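Long-range contacts in SPCC18.06c protein (Schizosaccharomyces pombe, PDB 2P51), which catalyses the removal of mRNA poly(A) tails as a metal-dependent 3'-exoribonuclease, releasing 5'-AMP, and serves as a catalytic component of the CCR4-NOT complex: residues E34-I38 with T105-N109; V57-P61 with Q74-N79; N79-I85 with A174-K178; L220-A224 with L244-I248. The contacts are given in a common frame with arbitrary orientation. Residue numbers count along the deposited sequence, not the author numbering.

Contact 1: residues E34-I38 with T105-N109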
# COMPACT_ATOMS: atom_id res chain seq x y z
N GLU A 34 10.12 15.21 2.95
CA GLU A 34 9.41 14.15 3.67
C GLU A 34 10.15 12.83 3.53
O GLU A 34 10.22 12.06 4.49
CB GLU A 34 7.95 14.08 3.18
CG GLU A 34 7.17 15.35 3.56
CD GLU A 34 7.10 15.57 5.07
OE1 GLU A 34 6.99 14.60 5.89
OE2 GLU A 34 7.17 16.76 5.45
N MET A 35 10.70 12.56 2.31
CA MET A 35 11.50 11.32 2.21
C MET A 35 12.71 11.40 3.13
O MET A 35 13.08 10.37 3.72
CB MET A 35 11.94 11.08 0.75
CG MET A 35 10.77 10.70 -0.16
SD MET A 35 9.93 9.17 0.39
CE MET A 35 11.32 8.09 0.40
N ASN A 36 13.29 12.58 3.29
CA ASN A 36 14.45 12.71 4.18
C ASN A 36 14.01 12.38 5.61
O ASN A 36 14.75 11.70 6.33
CB ASN A 36 15.10 14.11 4.15
CG ASN A 36 15.87 14.42 2.91
OD1 ASN A 36 16.21 15.60 2.60
ND2 ASN A 36 16.18 13.37 2.18
N LEU A 37 12.83 12.85 6.00
CA LEU A 37 12.35 12.56 7.37
C LEU A 37 12.14 11.06 7.55
O LEU A 37 12.57 10.48 8.54
CB LEU A 37 11.07 13.33 7.64
CG LEU A 37 10.46 13.21 9.04
CD1 LEU A 37 11.44 13.53 10.16
CD2 LEU A 37 9.23 14.10 9.12
N ILE A 38 11.45 10.44 6.58
CA ILE A 38 11.28 8.98 6.61
C ILE A 38 12.62 8.29 6.67
O ILE A 38 12.77 7.37 7.49
CB ILE A 38 10.46 8.51 5.41
CG1 ILE A 38 9.01 9.00 5.54
CG2 ILE A 38 10.51 6.97 5.24
CD1 ILE A 38 8.18 8.87 4.26
N THR A 105 1.50 8.42 9.99
CA THR A 105 1.52 7.90 8.62
C THR A 105 1.83 9.03 7.64
O THR A 105 1.57 10.21 7.93
CB THR A 105 0.18 7.21 8.31
OG1 THR A 105 0.24 6.58 7.02
CG2 THR A 105 -0.98 8.22 8.25
N TRP A 106 2.39 8.70 6.47
CA TRP A 106 2.59 9.63 5.38
C TRP A 106 1.63 9.27 4.24
O TRP A 106 1.41 8.08 3.98
CB TRP A 106 4.02 9.52 4.80
CG TRP A 106 5.04 10.25 5.63
CD1 TRP A 106 5.49 11.53 5.37
CD2 TRP A 106 5.73 9.80 6.81
NE1 TRP A 106 6.42 11.89 6.33
CE2 TRP A 106 6.58 10.87 7.21
CE3 TRP A 106 5.71 8.63 7.57
CZ2 TRP A 106 7.41 10.78 8.33
CZ3 TRP A 106 6.53 8.52 8.68
CH2 TRP A 106 7.37 9.59 9.05
N GLN A 107 1.15 10.31 3.59
CA GLN A 107 0.29 10.13 2.45
C GLN A 107 0.91 10.86 1.26
O GLN A 107 0.93 12.08 1.21
CB GLN A 107 -1.09 10.71 2.78
CG GLN A 107 -2.11 10.64 1.66
CD GLN A 107 -3.51 10.77 2.29
OE1 GLN A 107 -4.10 9.70 2.56
NE2 GLN A 107 -3.99 11.98 2.46
N PHE A 108 1.39 10.10 0.27
CA PHE A 108 2.00 10.62 -0.93
C PHE A 108 0.92 10.81 -1.99
O PHE A 108 0.22 9.83 -2.29
CB PHE A 108 3.05 9.63 -1.46
CG PHE A 108 4.23 9.51 -0.50
CD1 PHE A 108 5.36 10.29 -0.70
CD2 PHE A 108 4.19 8.66 0.58
CE1 PHE A 108 6.42 10.20 0.19
CE2 PHE A 108 5.26 8.58 1.48
CZ PHE A 108 6.38 9.36 1.32
N ASN A 109 0.77 12.02 -2.50
CA ASN A 109 -0.30 12.33 -3.46
C ASN A 109 0.25 12.51 -4.87
O ASN A 109 1.13 13.38 -5.04
CB ASN A 109 -0.98 13.63 -2.97
CG ASN A 109 -1.62 13.40 -1.59
OD1 ASN A 109 -2.55 12.59 -1.46
ND2 ASN A 109 -1.09 14.12 -0.61

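Contact 2: residues V57-P61 with Q74-N79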
# COMPACT_ATOMS: atom_id res chain seq x y z
N VAL A 57 -10.84 -0.54 -11.32
CA VAL A 57 -10.69 -1.50 -12.40
C VAL A 57 -11.61 -1.07 -13.55
O VAL A 57 -12.84 -0.86 -13.31
CB VAL A 57 -11.07 -2.90 -11.92
CG1 VAL A 57 -11.13 -3.95 -13.04
CG2 VAL A 57 -10.04 -3.29 -10.85
N VAL A 58 -11.08 -0.94 -14.75
CA VAL A 58 -11.95 -0.51 -15.86
C VAL A 58 -12.24 -1.68 -16.79
O VAL A 58 -13.19 -1.67 -17.55
CB VAL A 58 -11.36 0.64 -16.69
CG1 VAL A 58 -11.14 1.85 -15.78
CG2 VAL A 58 -10.07 0.24 -17.39
N ALA A 59 -11.40 -2.71 -16.74
CA ALA A 59 -11.73 -3.84 -17.59
C ALA A 59 -11.25 -5.18 -17.07
O ALA A 59 -10.35 -5.30 -16.25
CB ALA A 59 -11.12 -3.61 -18.98
N ARG A 60 -11.91 -6.20 -17.63
CA ARG A 60 -11.55 -7.58 -17.39
C ARG A 60 -10.98 -8.17 -18.68
O ARG A 60 -11.61 -8.00 -19.73
CB ARG A 60 -12.82 -8.35 -16.99
CG ARG A 60 -13.34 -7.95 -15.61
CD ARG A 60 -12.64 -8.80 -14.56
NE ARG A 60 -13.35 -8.51 -13.31
CZ ARG A 60 -12.82 -8.82 -12.14
NH1 ARG A 60 -11.63 -9.40 -12.07
NH2 ARG A 60 -13.47 -8.55 -11.01
N PRO A 61 -9.82 -8.81 -18.65
CA PRO A 61 -9.26 -9.40 -19.86
C PRO A 61 -10.09 -10.59 -20.33
O PRO A 61 -10.76 -11.31 -19.59
CB PRO A 61 -7.89 -9.89 -19.42
CG PRO A 61 -8.01 -10.05 -17.94
CD PRO A 61 -8.97 -9.01 -17.47
N GLN A 74 -3.80 -11.60 -14.33
CA GLN A 74 -3.93 -10.92 -15.62
C GLN A 74 -4.89 -9.74 -15.55
O GLN A 74 -4.70 -8.77 -16.30
CB GLN A 74 -4.38 -11.93 -16.67
CG GLN A 74 -3.41 -13.07 -16.97
CD GLN A 74 -1.99 -12.57 -17.20
OE1 GLN A 74 -1.77 -11.52 -17.80
NE2 GLN A 74 -0.98 -13.30 -16.75
N THR A 75 -5.90 -9.76 -14.68
CA THR A 75 -6.75 -8.60 -14.46
C THR A 75 -5.96 -7.44 -13.85
O THR A 75 -6.01 -6.29 -14.30
CB THR A 75 -7.94 -8.90 -13.53
OG1 THR A 75 -8.80 -9.82 -14.23
CG2 THR A 75 -8.79 -7.69 -13.27
N LEU A 76 -5.22 -7.77 -12.80
CA LEU A 76 -4.39 -6.78 -12.13
C LEU A 76 -3.42 -6.13 -13.13
O LEU A 76 -3.27 -4.92 -13.21
CB LEU A 76 -3.68 -7.51 -10.98
CG LEU A 76 -2.66 -6.88 -10.07
CD1 LEU A 76 -2.55 -7.74 -8.80
CD2 LEU A 76 -1.29 -6.71 -10.71
N ARG A 77 -2.70 -6.97 -13.87
CA ARG A 77 -1.66 -6.48 -14.78
C ARG A 77 -2.25 -5.52 -15.79
O ARG A 77 -1.72 -4.46 -16.09
CB ARG A 77 -1.05 -7.73 -15.44
CG ARG A 77 0.03 -7.52 -16.48
CD ARG A 77 0.26 -8.84 -17.23
NE ARG A 77 0.95 -8.54 -18.47
CZ ARG A 77 0.85 -9.15 -19.63
NH1 ARG A 77 0.03 -10.20 -19.75
NH2 ARG A 77 1.59 -8.70 -20.63
N ALA A 78 -3.38 -5.88 -16.38
CA ALA A 78 -4.03 -5.05 -17.40
C ALA A 78 -4.37 -3.70 -16.81
O ALA A 78 -4.19 -2.66 -17.44
CB ALA A 78 -5.27 -5.74 -17.95
N ASN A 79 -4.92 -3.68 -15.60
CA ASN A 79 -5.39 -2.40 -15.05
C ASN A 79 -4.28 -1.58 -14.42
O ASN A 79 -4.22 -0.37 -14.64
CB ASN A 79 -6.54 -2.66 -14.03
CG ASN A 79 -7.81 -3.06 -14.79
OD1 ASN A 79 -8.54 -2.18 -15.22
ND2 ASN A 79 -8.07 -4.34 -14.98

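Contact 3: residues N79-I85 with A174-K178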
# COMPACT_ATOMS: atom_id res chain seq x y z
N ASN A 79 -4.92 -3.68 -15.60
CA ASN A 79 -5.39 -2.40 -15.05
C ASN A 79 -4.28 -1.58 -14.42
O ASN A 79 -4.22 -0.37 -14.64
CB ASN A 79 -6.54 -2.66 -14.03
CG ASN A 79 -7.81 -3.06 -14.79
OD1 ASN A 79 -8.54 -2.18 -15.22
ND2 ASN A 79 -8.07 -4.34 -14.98
N VAL A 80 -3.39 -2.24 -13.67
CA VAL A 80 -2.31 -1.48 -13.02
C VAL A 80 -1.42 -0.88 -14.08
O VAL A 80 -0.97 0.28 -13.93
CB VAL A 80 -1.51 -2.35 -12.04
CG1 VAL A 80 -0.32 -1.57 -11.52
CG2 VAL A 80 -2.37 -2.81 -10.86
N ASP A 81 -1.14 -1.63 -15.15
CA ASP A 81 -0.27 -1.04 -16.17
C ASP A 81 -0.89 0.23 -16.78
O ASP A 81 -0.12 1.10 -17.18
CB ASP A 81 -0.05 -1.99 -17.34
CG ASP A 81 1.04 -3.02 -17.15
OD1 ASP A 81 1.83 -2.98 -16.19
OD2 ASP A 81 1.10 -3.91 -18.04
N SER A 82 -2.23 0.28 -16.87
CA SER A 82 -2.91 1.30 -17.63
C SER A 82 -3.43 2.51 -16.88
O SER A 82 -3.65 3.57 -17.47
CB SER A 82 -4.12 0.64 -18.35
OG SER A 82 -3.55 -0.04 -19.48
N LEU A 83 -3.60 2.34 -15.58
CA LEU A 83 -4.26 3.35 -14.77
C LEU A 83 -3.26 3.93 -13.78
O LEU A 83 -2.52 3.17 -13.13
CB LEU A 83 -5.44 2.77 -13.98
CG LEU A 83 -6.58 2.16 -14.83
CD1 LEU A 83 -7.71 1.67 -13.90
CD2 LEU A 83 -7.09 3.16 -15.84
N LYS A 84 -3.25 5.24 -13.71
CA LYS A 84 -2.24 5.88 -12.86
C LYS A 84 -2.57 5.85 -11.38
O LYS A 84 -3.70 6.05 -10.94
CB LYS A 84 -2.09 7.34 -13.30
CG LYS A 84 -1.47 7.48 -14.70
CD LYS A 84 -1.48 8.97 -15.07
CE LYS A 84 -0.77 9.06 -16.43
NZ LYS A 84 -0.66 10.49 -16.81
N ILE A 85 -1.52 5.63 -10.60
CA ILE A 85 -1.62 5.72 -9.14
C ILE A 85 -2.06 7.11 -8.68
O ILE A 85 -1.68 8.09 -9.31
CB ILE A 85 -0.25 5.35 -8.52
CG1 ILE A 85 -0.31 5.12 -7.02
CG2 ILE A 85 0.84 6.39 -8.85
CD1 ILE A 85 -1.17 4.04 -6.51
N ALA A 174 1.64 -4.12 -6.73
CA ALA A 174 1.89 -3.94 -8.16
C ALA A 174 2.13 -2.46 -8.45
O ALA A 174 3.01 -2.10 -9.26
CB ALA A 174 0.79 -4.52 -9.02
N TYR A 175 1.36 -1.56 -7.80
CA TYR A 175 1.56 -0.12 -8.08
C TYR A 175 2.93 0.34 -7.60
O TYR A 175 3.53 1.19 -8.28
CB TYR A 175 0.46 0.71 -7.42
CG TYR A 175 -0.70 0.90 -8.41
CD1 TYR A 175 -1.93 0.30 -8.28
CD2 TYR A 175 -0.46 1.73 -9.49
CE1 TYR A 175 -2.97 0.49 -9.20
CE2 TYR A 175 -1.46 1.92 -10.41
CZ TYR A 175 -2.70 1.32 -10.28
OH TYR A 175 -3.64 1.57 -11.24
N LEU A 176 3.42 -0.21 -6.50
CA LEU A 176 4.74 0.22 -6.04
C LEU A 176 5.80 -0.36 -6.98
O LEU A 176 6.78 0.33 -7.31
CB LEU A 176 5.06 -0.15 -4.59
CG LEU A 176 4.68 0.96 -3.58
CD1 LEU A 176 3.16 1.09 -3.49
CD2 LEU A 176 5.33 0.70 -2.23
N LEU A 177 5.56 -1.62 -7.41
CA LEU A 177 6.61 -2.12 -8.36
C LEU A 177 6.60 -1.37 -9.66
O LEU A 177 7.66 -1.07 -10.24
CB LEU A 177 6.42 -3.63 -8.59
CG LEU A 177 7.55 -4.34 -9.35
CD1 LEU A 177 8.79 -4.49 -8.46
CD2 LEU A 177 7.12 -5.71 -9.87
N LYS A 178 5.43 -1.02 -10.17
CA LYS A 178 5.31 -0.20 -11.38
C LYS A 178 6.03 1.13 -11.21
O LYS A 178 6.76 1.64 -12.06
CB LYS A 178 3.82 0.04 -11.71
CG LYS A 178 3.55 1.09 -12.74
CD LYS A 178 2.04 1.29 -12.98
CE LYS A 178 1.80 2.36 -14.08
NZ LYS A 178 0.33 2.72 -14.08
O HOH W 1 0.07 4.42 -16.22
O HOH W 2 0.88 4.49 -11.82

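Contact 4: residues L220-A224 with L244-I248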
# COMPACT_ATOMS: atom_id res chain seq x y z
N LEU A 220 -10.74 -4.83 5.93
CA LEU A 220 -9.91 -4.08 6.85
C LEU A 220 -10.72 -3.33 7.89
O LEU A 220 -10.48 -3.40 9.10
CB LEU A 220 -9.08 -3.08 6.00
CG LEU A 220 -8.02 -2.33 6.79
CD1 LEU A 220 -6.87 -3.24 7.23
CD2 LEU A 220 -7.44 -1.18 5.96
N GLN A 221 -11.71 -2.55 7.45
CA GLN A 221 -12.45 -1.75 8.44
C GLN A 221 -13.28 -2.62 9.37
O GLN A 221 -13.41 -2.31 10.57
CB GLN A 221 -13.31 -0.73 7.69
CG GLN A 221 -14.06 0.18 8.65
CD GLN A 221 -13.14 1.08 9.44
OE1 GLN A 221 -12.29 1.74 8.80
NE2 GLN A 221 -13.23 1.11 10.75
N ASP A 222 -13.88 -3.71 8.83
CA ASP A 222 -14.66 -4.57 9.69
C ASP A 222 -13.77 -5.25 10.72
O ASP A 222 -14.21 -5.43 11.86
CB ASP A 222 -15.38 -5.66 8.87
CG ASP A 222 -16.45 -5.08 7.98
OD1 ASP A 222 -17.04 -4.04 8.31
OD2 ASP A 222 -16.75 -5.66 6.92
N ILE A 223 -12.53 -5.65 10.40
CA ILE A 223 -11.65 -6.17 11.42
C ILE A 223 -11.33 -5.13 12.47
O ILE A 223 -11.38 -5.43 13.69
CB ILE A 223 -10.33 -6.63 10.80
CG1 ILE A 223 -10.51 -7.85 9.90
CG2 ILE A 223 -9.32 -6.95 11.91
CD1 ILE A 223 -9.36 -8.07 8.94
N ALA A 224 -11.00 -3.92 12.04
CA ALA A 224 -10.74 -2.90 13.02
C ALA A 224 -11.97 -2.71 13.90
O ALA A 224 -11.77 -2.59 15.10
CB ALA A 224 -10.43 -1.55 12.39
N LEU A 244 -4.28 2.18 9.72
CA LEU A 244 -5.14 1.16 10.31
C LEU A 244 -4.59 -0.24 10.10
O LEU A 244 -4.73 -1.10 10.99
CB LEU A 244 -6.55 1.24 9.66
CG LEU A 244 -7.67 0.55 10.41
CD1 LEU A 244 -7.79 1.08 11.83
CD2 LEU A 244 -8.99 0.73 9.66
N THR A 245 -4.00 -0.43 8.90
CA THR A 245 -3.34 -1.68 8.57
C THR A 245 -2.27 -1.98 9.61
O THR A 245 -2.20 -3.12 10.14
CB THR A 245 -2.72 -1.61 7.17
OG1 THR A 245 -3.81 -1.44 6.22
CG2 THR A 245 -2.01 -2.90 6.77
N ALA A 246 -1.44 -1.00 9.92
CA ALA A 246 -0.39 -1.24 10.95
C ALA A 246 -1.01 -1.65 12.27
O ALA A 246 -0.59 -2.61 12.96
CB ALA A 246 0.42 0.03 11.15
N ARG A 247 -2.03 -0.89 12.69
CA ARG A 247 -2.60 -1.17 14.01
C ARG A 247 -3.26 -2.54 14.04
O ARG A 247 -3.11 -3.27 15.06
CB ARG A 247 -3.60 -0.06 14.42
CG ARG A 247 -2.87 1.27 14.45
CD ARG A 247 -3.78 2.40 14.85
NE ARG A 247 -2.88 3.42 15.43
CZ ARG A 247 -3.38 4.56 15.90
NH1 ARG A 247 -4.70 4.72 15.81
NH2 ARG A 247 -2.50 5.41 16.40
N ILE A 248 -3.97 -2.95 13.00
CA ILE A 248 -4.54 -4.30 12.98
C ILE A 248 -3.44 -5.38 13.01
O ILE A 248 -3.59 -6.42 13.69
CB ILE A 248 -5.48 -4.45 11.77
CG1 ILE A 248 -6.79 -3.64 11.90
CG2 ILE A 248 -5.80 -5.92 11.51
CD1 ILE A 248 -7.37 -3.48 10.48

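Contact 1: residues E34-I38 with T105-N109
Glu34 opens the contact with the one hydrogen bond between the two segments. Its carboxylate reaches the rim of the Trp106 indole, where NE1 of Trp106 donates to OE1 of Glu34 at 2.8 Å; the other carboxylate oxygen forms a salt bridge with Arg24 of the neighbouring strand, so the buried charge is paired. A glutamate suits this place by serving both donors. Met35 starts away from the strand, but its flexible chain folds back until SD of Met35 lies 3.7 Å from CE1 of Phe108, an oblique Met-aromatic contact. Leu37, nearer the surface, touches the indole edge, CD2 of Leu37 to CZ2 of Trp106 at 3.9 Å. Ile38 fills the space between the two aromatics: its CG1 sits 3.5 Å from the centroid of the six-membered ring of Trp106, almost on the ring normal, a CH-pi contact, and CD1 of Ile38 meets CZ of Phe108 at 3.5 Å. Two residues apart on the strand, Trp106 and Phe108 both turn their rings to the face covered by helix 31-41. The short segment axes approach to 10.9 Å, their directions at 148°, roughly antiparallel. This is helix-on-sheet packing against the mixed sheet of the DEDD nuclease fold.

Contact 2: residues V57-P61 with Q74-N79
Asn79 ties the loop to the helix through both ends of its amide. Its OD1 accepts from two successive backbone amides, N of Val58 at 2.9 Å and N of Ala59 at a longer 3.3 Å, while ND2 of Asn79 donates to O of Ala59 at 2.8 Å. The same ND2 also donates to O of Thr75, 2.9 Å away and one turn earlier in the helix, which helps to orient the amide. Asparagine suits the task because one short, planar group offers an acceptor and a donor to an irregular backbone. Outside this polar centre, CG1 of Val57 lies 3.6 Å from ND2 of Asn79. Thr75 presents its methyl to the loop: CG2 of Thr75 is 3.5 Å from NH1 of Arg60, whose side chain starts away from the helix and bends back. The Thr75 hydroxyl bonds to O of Tyr71 within its own helix, yet OG1 of Thr75 touches CD of Pro61 at 3.3 Å. The compact ring of Pro61 continues along the helix, its CG 3.9 Å from O of Gln74. Here a helix side chain hydrogen-bonds loop backbone, joining helix 69-82 to the loop after strand 47-53, which carries metal ligands Asp51 and Glu53 of this DEDD nuclease.

Contact 3: residues N79-I85 with A174-K178
The first segment passes from helix into an extended chain at Leu83 as it heads for strand 87-93; residues 174-178 are regular helix. The closest CA atoms belong to Val80 and Tyr175, 6.4 Å apart. In this DEDD nuclease fold, helix 170-181 carries the metal ligand Asp172, so the contact lies close to the active site, with the Tyr175 side chain about 6 Å from that of Asp172. Tyr175 is held between two aliphatic residues: CG1 of Val80 sits 3.7 Å from the ring centroid over one face, and CD1 of Ile85 is 4.1 Å from it over the other, both as CH-pi contacts. Branched side chains suit these flat surfaces, and Ala174, being small, lets Val80 approach, CG1 of Val80 to CB of Ala174 at 4.0 Å. At the ring edge, OH of Tyr175 donates to O of Leu83 at 2.7 Å, a non-helical carbonyl. Lys178 extends fully, all its chi angles near t, carrying its charge to the backbone carbonyls of the other segment. There NZ of Lys178 donates to O of Val80 at 2.8 Å and to a water 2.9 Å away that accepts from N of Ile85, also at 2.9 Å.

Contact 4: residues L220-A224 with L244-I248
Rotamers decide how these two helical segments fit together. Leu220 adopts the tp conformation, which turns the end of a side chain that starts sideways toward the other helix: its CD1 comes to 3.3 Å from CD1 of Ile248, and both methyls of Leu220 lie near OG1 of Thr245, CD2 closest at 3.6 Å. Leu244 is also tp; both its methyls lie 3.8 Å from CB of Ala224, and CD2 of Leu244 reaches to 3.6 Å from OE1 of Gln221. Both isoleucines, Ile223 and Ile248, are mt, common for this residue in helices. The extended chi2 of Ile248 pushes its CD1 toward Leu220 and Ala224, 4.1 Å from CB of Ala224, while its CG2 meets CG2 of Ile223 at 3.7 Å. Ala224 suits its place because its single methyl admits the longer side chains opposite. Gln221 starts away from the partner helix, but its t and p angles bring the amide back; OE1 of Gln221 bonds to Arg231. With chi1 at m, OG1 of Thr245 bonds to O of Asp241 one turn earlier, so its polar group is satisfied beside Leu220. The segment axes approach to 10.2 Å at 47°, and no hydrogen bond crosses between them. Helix 206-213 adds to the packing, Ile206 touching Thr245 and Ile248 and Met210 touching Ile223, while helix 238-257 brings the metal ligand Asp241 close to Leu220.

Contacts 1, 3 and 4 are buried, whereas contact 2 is only partly so, and its loop is largely exposed. Contacts 2 and 3 form a continuous region: both use helix 69-82, share Asn79, and touch through Leu76 CD2 and Ala174 CB at 3.5 Å. Contact 1 lies 29 Å from contact 2, centre to centre, on the opposite side of the chain's centre. The chemistry follows place. Loop backbone calls for hydrogen bonds from a side-chain amide in contact 2; in contact 3, backbone carbonyls of the last helical turn and the following loop receive a lysine and a tyrosine hydroxyl. Contact 1 combines aromatic packing with one charged acceptor, while helix-helix contact 4, nearest the magnesium ions, is essentially aliphatic.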